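Local coordinates for protein 3-oxo-tetronate kinase (Salmonella typhimurium, PDB 3DQQ) that probably catalyses the ATP-dependent phosphorylation of 3-oxo-tetronate to 3-oxo-tetronate 4-phosphate, at residues G251-L256 against E308-I313. Residues are numbered along the deposited sequence; the frame is centred on the assembly and turned at random.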
loop_
_atom_site.group_PDB
_atom_site.type_symbol
_atom_site.label_atom_id
_atom_site.label_comp_id
_atom_site.label_asym_id
_atom_site.label_seq_id
_atom_site.Cartn_x
_atom_site.Cartn_y
_atom_site.Cartn_z
ATOM N N GLY A 251 -15.247 21.608 -25.040
ATOM C CA GLY A 251 -15.690 22.175 -23.796
ATOM C C GLY A 251 -14.634 22.069 -22.742
ATOM O O GLY A 251 -13.631 21.390 -22.922
ATOM N N ARG A 252 -14.872 22.730 -21.626
ATOM C CA ARG A 252 -13.866 22.786 -20.603
ATOM C C ARG A 252 -13.684 21.399 -19.944
ATOM O O ARG A 252 -14.600 20.563 -19.937
ATOM C CB ARG A 252 -14.184 23.898 -19.600
ATOM C CG ARG A 252 -13.246 23.872 -18.337
ATOM C CD ARG A 252 -11.928 24.700 -18.446
ATOM N NE ARG A 252 -11.785 25.572 -17.266
ATOM C CZ ARG A 252 -12.654 26.547 -16.903
ATOM N NH1 ARG A 252 -13.777 26.827 -17.606
ATOM N NH2 ARG A 252 -12.405 27.256 -15.809
ATOM N N ALA A 253 -12.459 21.176 -19.458
ATOM C CA ALA A 253 -12.041 19.964 -18.790
ATOM C C ALA A 253 -11.617 20.196 -17.321
ATOM O O ALA A 253 -11.326 21.314 -16.884
ATOM C CB ALA A 253 -10.908 19.338 -19.556
ATOM N N VAL A 254 -11.580 19.103 -16.574
ATOM C CA VAL A 254 -11.230 19.116 -15.191
ATOM C C VAL A 254 -10.450 17.832 -14.934
ATOM O O VAL A 254 -10.752 16.813 -15.535
ATOM C CB VAL A 254 -12.483 19.186 -14.325
ATOM C CG1 VAL A 254 -13.348 17.951 -14.514
ATOM C CG2 VAL A 254 -12.086 19.395 -12.883
ATOM N N VAL A 255 -9.401 17.899 -14.113
ATOM C CA VAL A 255 -8.752 16.688 -13.605
ATOM C C VAL A 255 -9.255 16.432 -12.185
ATOM O O VAL A 255 -9.190 17.321 -11.333
ATOM C CB VAL A 255 -7.215 16.817 -13.575
ATOM C CG1 VAL A 255 -6.580 15.549 -13.012
ATOM C CG2 VAL A 255 -6.700 17.124 -14.961
ATOM N N LEU A 256 -9.773 15.235 -11.947
ATOM C CA LEU A 256 -10.200 14.816 -10.620
ATOM C C LEU A 256 -9.313 13.634 -10.212
ATOM O O LEU A 256 -9.422 12.539 -10.754
ATOM C CB LEU A 256 -11.677 14.397 -10.615
ATOM C CG LEU A 256 -12.751 15.438 -10.944
ATOM C CD1 LEU A 256 -14.151 14.805 -10.867
ATOM C CD2 LEU A 256 -12.663 16.665 -10.057
ATOM N N GLU A 308 -5.259 27.914 -19.536
ATOM C CA GLU A 308 -5.273 27.085 -20.733
ATOM C C GLU A 308 -5.678 25.644 -20.322
ATOM O O GLU A 308 -6.752 25.168 -20.704
ATOM C CB GLU A 308 -3.905 27.154 -21.434
ATOM C CG GLU A 308 -3.692 26.144 -22.600
ATOM C CD GLU A 308 -2.170 25.923 -22.920
ATOM O OE1 GLU A 308 -1.433 26.973 -23.030
ATOM O OE2 GLU A 308 -1.749 24.709 -23.060
ATOM N N LEU A 309 -4.848 24.992 -19.505
ATOM C CA LEU A 309 -5.096 23.615 -19.096
ATOM C C LEU A 309 -6.166 23.518 -18.002
ATOM O O LEU A 309 -6.425 24.484 -17.293
ATOM C CB LEU A 309 -3.802 23.003 -18.602
ATOM C CG LEU A 309 -2.698 22.809 -19.631
ATOM C CD1 LEU A 309 -1.412 22.534 -18.890
ATOM C CD2 LEU A 309 -3.009 21.660 -20.582
ATOM N N ALA A 310 -6.739 22.321 -17.853
ATOM C CA ALA A 310 -7.823 22.045 -16.897
ATOM C C ALA A 310 -7.356 22.136 -15.433
ATOM O O ALA A 310 -6.319 21.574 -15.060
ATOM C CB ALA A 310 -8.432 20.648 -17.157
ATOM N N PRO A 311 -8.147 22.806 -14.588
ATOM C CA PRO A 311 -7.928 22.801 -13.159
ATOM C C PRO A 311 -7.959 21.405 -12.587
ATOM O O PRO A 311 -8.670 20.555 -13.091
ATOM C CB PRO A 311 -9.128 23.567 -12.632
ATOM C CG PRO A 311 -9.562 24.409 -13.748
ATOM C CD PRO A 311 -9.329 23.592 -14.948
ATOM N N MET A 312 -7.185 21.179 -11.535
ATOM C CA MET A 312 -7.123 19.877 -10.869
ATOM C C MET A 312 -7.678 19.957 -9.448
ATOM O O MET A 312 -7.435 20.910 -8.711
ATOM C CB MET A 312 -5.699 19.382 -10.815
ATOM C CG MET A 312 -5.562 18.052 -10.129
ATOM S SD MET A 312 -3.882 17.438 -10.247
ATOM C CE MET A 312 -4.143 16.275 -11.506
ATOM N N ILE A 313 -8.460 18.963 -9.077
ATOM C CA ILE A 313 -8.799 18.761 -7.680
ATOM C C ILE A 313 -8.248 17.397 -7.280
ATOM O O ILE A 313 -8.702 16.348 -7.761
ATOM C CB ILE A 313 -10.282 18.880 -7.467
ATOM C CG1 ILE A 313 -10.634 20.333 -7.669
ATOM C CG2 ILE A 313 -10.716 18.387 -6.065
ATOM C CD1 ILE A 313 -12.053 20.499 -7.701
#
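V255 pairs with P311 and I313 through both of its backbone polar groups. Its N donates to P311 O at 2.9 Å, nearly straight at 169°, and its O accepts I313 N, also at 2.9 Å. The two bonds straddle M312, whose CA lies 3.3 Å from V255 O in a CA-H...O contact. This is parallel β pairing, V255 beside M312 and L256 beside I313, within the nucleotide-binding C-terminal domain. Strand 253-257 bonds on its other edge to strand 356-360, and the L256 side chain lies about 5 Å from that of T364, which probably binds ATP. V255 and M312 share one face, covered by F412 of helix 411-417 and Y271 of helix 262-271. On the other, L256 and I313 run alongside each other in the same direction, with L256 CD2 4.2 Å from I313 CB; helix 288-304 packs on I313. Before P311 the hydrogen bonds stop and side-chain contact takes over: buried A310 turns its methyl toward strand 253-257, A310 CB standing 3.7 Å from A253 CB. The loose, partly exposed end is R252, its chain bent at chi2 (90°) and chi3; P311 CD sits at the guanidinium edge, near its plane, 3.9 Å from R252 NE.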